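Local coordinates for malate Synthase (Haloferax volcanii, PDB 3OYZ), which catalyses the magnesium-dependent Claisen condensation of acetyl-CoA with glyoxylate and the hydrolysis of the malyl-CoA intermediate, giving malate and CoA in the glyoxylate cycle, at the interface of chains A and B. Coordinates in Å, arbitrary orientation; residue numbers count along the deposited sequence, not the author numbering. Chains: chain A/B, Malate Synthase.

Contact 1: the interface of chains A and B. Residues chain A 8, 12, 39, 42-44, 268; chain B 405, 409, 412.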
# COMPACT_ATOMS: atom_id res chain seq x y z
N ARG A 8 -28.02 3.06 -3.65
CA ARG A 8 -27.48 2.87 -2.29
C ARG A 8 -26.14 3.58 -2.30
O ARG A 8 -25.17 3.10 -2.88
CB ARG A 8 -27.32 1.43 -1.80
CG ARG A 8 -28.53 0.69 -1.15
CD ARG A 8 -29.44 1.49 -0.21
NE ARG A 8 -28.84 1.90 1.07
CZ ARG A 8 -28.70 1.13 2.14
NH1 ARG A 8 -29.13 -0.13 2.13
NH2 ARG A 8 -28.13 1.63 3.23
N ARG A 12 -23.68 -1.84 3.93
CA ARG A 12 -23.05 -2.41 5.12
C ARG A 12 -22.80 -3.88 4.95
O ARG A 12 -21.82 -4.38 5.51
CB ARG A 12 -23.99 -2.26 6.35
CG ARG A 12 -24.21 -0.80 6.76
CD ARG A 12 -25.34 -0.70 7.82
NE ARG A 12 -26.59 -1.01 7.14
CZ ARG A 12 -27.76 -1.12 7.79
NH1 ARG A 12 -27.80 -0.97 9.11
NH2 ARG A 12 -28.87 -1.29 7.08
N GLY A 39 -35.60 -6.42 8.77
CA GLY A 39 -34.92 -5.58 9.76
C GLY A 39 -33.40 -5.79 9.79
O GLY A 39 -32.72 -5.87 8.76
N ALA A 42 -31.74 -8.48 7.87
CA ALA A 42 -31.73 -8.54 6.39
C ALA A 42 -30.57 -7.69 5.84
O ALA A 42 -30.32 -6.61 6.35
CB ALA A 42 -33.02 -8.04 5.83
N PRO A 43 -29.91 -8.17 4.79
CA PRO A 43 -28.69 -7.45 4.33
C PRO A 43 -29.02 -6.26 3.44
O PRO A 43 -30.04 -6.28 2.77
CB PRO A 43 -27.87 -8.57 3.67
CG PRO A 43 -28.92 -9.48 3.06
CD PRO A 43 -30.05 -9.50 4.16
N ASP A 44 -28.18 -5.21 3.40
CA ASP A 44 -28.37 -4.18 2.37
C ASP A 44 -28.30 -4.77 0.96
O ASP A 44 -29.01 -4.35 0.04
CB ASP A 44 -27.28 -3.11 2.55
CG ASP A 44 -27.51 -2.27 3.76
OD1 ASP A 44 -28.70 -2.09 4.12
OD2 ASP A 44 -26.51 -1.80 4.35
N ASN A 268 -24.51 -5.30 10.16
CA ASN A 268 -25.49 -4.18 10.06
C ASN A 268 -25.40 -3.15 11.17
O ASN A 268 -25.70 -1.95 10.99
CB ASN A 268 -26.94 -4.68 9.98
CG ASN A 268 -27.41 -4.94 8.57
OD1 ASN A 268 -26.93 -4.31 7.61
ND2 ASN A 268 -28.32 -5.91 8.41
N VAL B 405 -29.14 4.73 5.53
CA VAL B 405 -29.75 3.54 6.07
C VAL B 405 -31.22 3.78 6.46
O VAL B 405 -32.10 3.03 6.10
CB VAL B 405 -29.00 3.06 7.31
CG1 VAL B 405 -29.88 2.04 8.04
CG2 VAL B 405 -27.67 2.38 6.96
N ARG B 409 -33.95 1.83 4.35
CA ARG B 409 -34.29 0.63 5.08
C ARG B 409 -35.53 0.85 5.99
O ARG B 409 -35.43 0.77 7.21
CB ARG B 409 -33.06 0.10 5.83
CG ARG B 409 -31.92 -0.46 4.93
CD ARG B 409 -32.38 -1.61 4.01
NE ARG B 409 -32.93 -2.79 4.70
CZ ARG B 409 -32.20 -3.76 5.20
NH1 ARG B 409 -30.88 -3.72 5.09
NH2 ARG B 409 -32.75 -4.81 5.81
N GLN B 412 -36.15 -1.24 9.05
CA GLN B 412 -35.21 -1.16 10.15
C GLN B 412 -35.59 0.03 11.02
O GLN B 412 -34.95 0.23 12.04
CB GLN B 412 -33.75 -0.98 9.64
CG GLN B 412 -33.08 -2.32 9.39
CD GLN B 412 -31.63 -2.25 8.86
OE1 GLN B 412 -31.01 -1.19 8.80
NE2 GLN B 412 -31.07 -3.41 8.56
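Carboxylate oxygen OD1 of A:Asp44 is gripped by three arginines from both chains of this TIM-barrel malate synthase of the HpcH/HpaI aldolase family. From chain B, B:Arg409 NH1 forms a salt bridge to A:Asp44 OD1 at 2.9 Å, arriving 39° above the carboxylate plane although the oxygen lies in the guanidinium plane. A:Arg8 NH1 reaches the same OD1 at 2.8 Å from steeply above the carboxylate. A:Arg12 takes the syn side with a side-on grip, NE to A:Asp44 OD2 and NH2 to OD1, which fixes the rotation of its guanidinium, although the two planes are inclined to each other. This concentration of positive charge would be expected to keep A:Asp44 ionised.

The fixed A:Arg12 then meets B:Gln412 tip to tip: NH2 donates to the amide oxygen OE1 at 2.8 Å, with 160° at the hydrogen. The B:Gln412 chain is extended beyond CG (chi2 179°), carrying its amide far enough for NE2 to donate almost straight to A:Gly39 O at 3.0 Å. B:Arg409, bent at chi2 and chi3, turns its guanidinium end-on to the backbone carbonyl of A:Ala42. NH2 lies 3.1 Å from A:Ala42 O, NH1 also donates to it, and A:Asn268 ND2 adds a bond from within chain A. B:Val405, on helix 397-408, lays CG2 over the centre of one A:Arg12 guanidinium face, 3.5 Å above the plane; A:Asn268 OD1 lies over the opposite face.

Contact 2: the interface of chains A and B. Residues chain A 279-281; chain B 337, 368-370, 381.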
# COMPACT_ATOMS: atom_id res chain seq x y z
N TRP A 279 -15.80 6.73 27.74
CA TRP A 279 -14.38 7.01 27.91
C TRP A 279 -13.60 5.71 28.04
O TRP A 279 -14.08 4.78 28.66
CB TRP A 279 -14.13 7.92 29.12
CG TRP A 279 -14.39 9.40 28.88
CD1 TRP A 279 -15.59 10.04 29.01
CD2 TRP A 279 -13.44 10.40 28.45
NE1 TRP A 279 -15.44 11.39 28.72
CE2 TRP A 279 -14.13 11.63 28.38
CE3 TRP A 279 -12.07 10.37 28.16
CZ2 TRP A 279 -13.50 12.82 27.96
CZ3 TRP A 279 -11.44 11.54 27.78
CH2 TRP A 279 -12.15 12.76 27.69
N LEU A 280 -12.42 5.60 27.44
CA LEU A 280 -11.64 4.37 27.56
C LEU A 280 -10.31 4.70 28.22
O LEU A 280 -9.77 5.79 28.00
CB LEU A 280 -11.43 3.65 26.22
CG LEU A 280 -12.69 3.35 25.40
CD1 LEU A 280 -12.36 2.96 23.96
CD2 LEU A 280 -13.55 2.27 26.06
N LEU A 281 -9.82 3.76 29.03
CA LEU A 281 -8.51 3.90 29.67
C LEU A 281 -7.61 2.78 29.18
O LEU A 281 -7.96 1.60 29.29
CB LEU A 281 -8.60 3.88 31.20
CG LEU A 281 -7.31 4.32 31.93
CD1 LEU A 281 -6.97 5.81 31.75
CD2 LEU A 281 -7.35 3.96 33.41
N THR B 337 -6.11 8.04 27.78
CA THR B 337 -7.54 8.07 27.59
C THR B 337 -7.95 8.33 26.13
O THR B 337 -7.20 8.94 25.37
CB THR B 337 -8.17 9.15 28.46
OG1 THR B 337 -7.59 10.42 28.11
CG2 THR B 337 -7.87 8.85 29.91
N GLN B 368 -12.57 18.21 24.66
CA GLN B 368 -13.30 17.22 25.46
C GLN B 368 -12.65 17.22 26.86
O GLN B 368 -11.43 17.07 26.98
CB GLN B 368 -13.27 15.82 24.82
CG GLN B 368 -13.38 15.86 23.30
CD GLN B 368 -12.92 14.59 22.61
OE1 GLN B 368 -11.77 14.16 22.74
NE2 GLN B 368 -13.83 13.99 21.86
N SER B 369 -13.50 17.42 27.87
CA SER B 369 -13.19 17.55 29.32
C SER B 369 -13.83 16.42 30.16
O SER B 369 -14.98 16.03 29.92
CB SER B 369 -13.67 18.92 29.84
OG SER B 369 -13.10 20.02 29.14
N ALA B 370 -13.08 15.92 31.15
CA ALA B 370 -13.52 14.81 32.00
C ALA B 370 -13.02 14.81 33.46
O ALA B 370 -12.09 15.55 33.77
CB ALA B 370 -13.18 13.47 31.35
N ILE B 381 -8.91 16.07 33.19
CA ILE B 381 -8.15 16.24 31.94
C ILE B 381 -8.91 17.01 30.85
O ILE B 381 -10.14 17.14 30.90
CB ILE B 381 -7.69 14.88 31.36
CG1 ILE B 381 -8.88 13.94 31.19
CG2 ILE B 381 -6.55 14.27 32.18
CD1 ILE B 381 -8.62 12.75 30.28
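A:Trp279 and B:Ala370 form the apolar centre of this patch between two subunits of the malate synthase trimer. The methyl CB of B:Ala370 sits over one face of the indole, 3.8 Å from the centroid of the six-membered ring in a CH-pi contact. It is displaced toward the rim, and its nearest ring atom is A:Trp279 CZ2 at 3.5 Å. The indole points at chain B because CG stands anti to the carbonyl carbon (chi1 -80°) and chi2 of 87° turns the ring across the CA-CB-CG plane.

Farther along the six-membered ring, B:Ile381 approaches tip to tip, with CD1 4.0 Å from A:Trp279 CZ3. B:Thr337 flanks the neighbouring ring corner, its CB 4.1 Å from A:Trp279 CE3. With 81 Å² of its surface hidden by the partner, the tryptophan buries more than any other residue of the patch. An alanine here would probably open a gap beneath the B:Ala370 methyl and leave B:Ile381 CD1 without its aromatic partner.

Outward from the indole, strand 279-281 of chain A meets strand 337-339 of chain B through an antiparallel bridge between A:Leu281 and B:Thr337. Beside it the two side chains pack, A:Leu281 CD1 lying 3.7 Å from B:Thr337 CG2. At the polar rim no nitrogen or oxygen comes within bonding reach of one across the contact; the hydroxyl OG1 of B:Thr337 instead lies 4.0 Å from carbon CZ3 of A:Trp279.

Contact 3: the interface of chains A and B. Residues chain A 10, 12, 254, 271-273; chain B 200, 398, 401, 405, 420.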
# COMPACT_ATOMS: atom_id res chain seq x y z
N PHE A 10 -24.42 3.83 0.55
CA PHE A 10 -23.63 3.01 1.49
C PHE A 10 -24.20 1.61 1.50
O PHE A 10 -25.45 1.48 1.44
CB PHE A 10 -23.73 3.54 2.92
CG PHE A 10 -23.10 4.89 3.12
CD1 PHE A 10 -21.83 5.00 3.65
CD2 PHE A 10 -23.82 6.05 2.87
CE1 PHE A 10 -21.25 6.25 3.91
CE2 PHE A 10 -23.22 7.32 3.05
CZ PHE A 10 -21.93 7.41 3.57
N ARG A 12 -23.68 -1.84 3.93
CA ARG A 12 -23.05 -2.41 5.12
C ARG A 12 -22.80 -3.88 4.95
O ARG A 12 -21.82 -4.38 5.51
CB ARG A 12 -23.99 -2.26 6.35
CG ARG A 12 -24.21 -0.80 6.76
CD ARG A 12 -25.34 -0.70 7.82
NE ARG A 12 -26.59 -1.01 7.14
CZ ARG A 12 -27.76 -1.12 7.79
NH1 ARG A 12 -27.80 -0.97 9.11
NH2 ARG A 12 -28.87 -1.29 7.08
N LEU A 254 -16.66 0.47 4.13
CA LEU A 254 -17.67 0.49 5.22
C LEU A 254 -18.59 -0.70 5.10
O LEU A 254 -19.48 -0.87 5.94
CB LEU A 254 -18.48 1.80 5.16
CG LEU A 254 -17.69 3.11 5.23
CD1 LEU A 254 -18.57 4.39 5.20
CD2 LEU A 254 -16.66 3.21 6.38
N PRO A 271 -21.21 -0.43 11.84
CA PRO A 271 -20.75 0.92 11.52
C PRO A 271 -21.67 2.05 11.96
O PRO A 271 -21.35 3.22 11.74
CB PRO A 271 -20.74 0.90 9.98
CG PRO A 271 -21.86 -0.05 9.62
CD PRO A 271 -21.63 -1.15 10.62
N LEU A 272 -22.82 1.70 12.54
CA LEU A 272 -23.73 2.63 13.19
C LEU A 272 -23.07 3.26 14.41
O LEU A 272 -22.42 2.60 15.21
CB LEU A 272 -25.05 1.92 13.52
CG LEU A 272 -25.81 1.34 12.31
CD1 LEU A 272 -27.11 0.73 12.76
CD2 LEU A 272 -26.09 2.31 11.17
N PRO A 273 -23.15 4.59 14.54
CA PRO A 273 -22.51 5.14 15.73
C PRO A 273 -23.19 4.72 17.05
O PRO A 273 -24.33 4.28 17.05
CB PRO A 273 -22.55 6.66 15.47
CG PRO A 273 -23.60 6.88 14.43
CD PRO A 273 -23.85 5.59 13.71
N MET B 200 -14.05 6.09 8.84
CA MET B 200 -14.49 6.48 10.18
C MET B 200 -13.73 5.72 11.23
O MET B 200 -13.15 4.64 11.01
CB MET B 200 -16.02 6.42 10.30
CG MET B 200 -16.66 5.06 10.21
SD MET B 200 -18.44 5.29 9.91
CE MET B 200 -18.81 3.58 9.92
N PRO B 398 -20.31 9.07 9.79
CA PRO B 398 -21.21 8.17 10.52
C PRO B 398 -22.67 8.62 10.48
O PRO B 398 -23.55 7.77 10.41
CB PRO B 398 -20.63 8.11 11.93
CG PRO B 398 -19.53 9.10 12.00
CD PRO B 398 -19.20 9.60 10.61
N LEU B 401 -24.04 7.89 6.78
CA LEU B 401 -24.36 6.50 6.70
C LEU B 401 -25.69 6.24 7.42
O LEU B 401 -26.51 5.50 6.90
CB LEU B 401 -23.25 5.67 7.34
CG LEU B 401 -23.79 4.30 7.63
CD1 LEU B 401 -23.77 3.41 6.46
CD2 LEU B 401 -23.03 3.61 8.73
N VAL B 405 -29.14 4.73 5.53
CA VAL B 405 -29.75 3.54 6.07
C VAL B 405 -31.22 3.78 6.46
O VAL B 405 -32.10 3.03 6.10
CB VAL B 405 -29.00 3.06 7.31
CG1 VAL B 405 -29.88 2.04 8.04
CG2 VAL B 405 -27.67 2.38 6.96
N TYR B 420 -31.65 4.08 19.30
CA TYR B 420 -31.33 5.47 19.59
C TYR B 420 -32.32 6.32 20.40
O TYR B 420 -31.92 7.31 21.03
CB TYR B 420 -31.03 6.28 18.32
CG TYR B 420 -29.81 5.77 17.57
CD1 TYR B 420 -28.53 5.95 18.08
CD2 TYR B 420 -29.97 5.07 16.39
CE1 TYR B 420 -27.41 5.45 17.40
CE2 TYR B 420 -28.87 4.56 15.71
CZ TYR B 420 -27.60 4.77 16.21
OH TYR B 420 -26.55 4.26 15.50
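With CG anti to the backbone N (chi1 162°), B:Leu401 spreads its two methyls between A:Phe10 and A:Pro271, while A:Phe10, its CG anti to the carbonyl carbon (chi1 -67°), turns a ring face toward helix 397-408. The backbone CA of B:Leu401 lies over the centre of that face, 3.8 Å from the ring centroid, a CH-pi contact. The CD1 branch extends toward the ring's root and comes 3.5 Å from A:Phe10 CB. The other branch, CD2, packs on the A:Pro271 ring, 3.8 Å from its CB. Chain A hides 82 Å² of B:Leu401 in all, more than of any other residue in this mainly apolar patch of the trimer interface. Within chain A, A:Leu254 CD1 abuts the edge of the phenyl ring and probably helps to position it.

B:Met200, extended beyond CG, brings its terminal methyl CE to A:Pro271 CB at a tight 3.3 Å. Nearby, B:Pro398 CB lies 4.1 Å from A:Pro273 CG. The apolar surface ends at B:Tyr420, which closes helix 413-420 and reaches across A:Pro273 at about a right angle. Its phenol OH donates to the backbone carbonyl A:Pro273 O at 2.7 Å, in the carbonyl plane and on a lone pair, with a C=O...O angle of 140°.

Contact 1 and contact 3 are neighbouring parts of one surface, their C-alpha centres about 10 Å apart, and they share A:Arg12 and B:Val405. Helix 397-408 of chain B runs through both, linking a charged cluster to an apolar patch. Contact 2 stands apart, its C-alpha centre about 33 Å from that of contact 1 and 24 Å from that of contact 3, and joins other elements, including strands 279-281 and 337-339. Such widely spaced anchors would probably limit how far one subunit can tilt against its neighbour. The contact centres lie 21 to 27 Å from the predicted catalytic A:Asp388 or B:Asp388, consistent with a mainly assembly role.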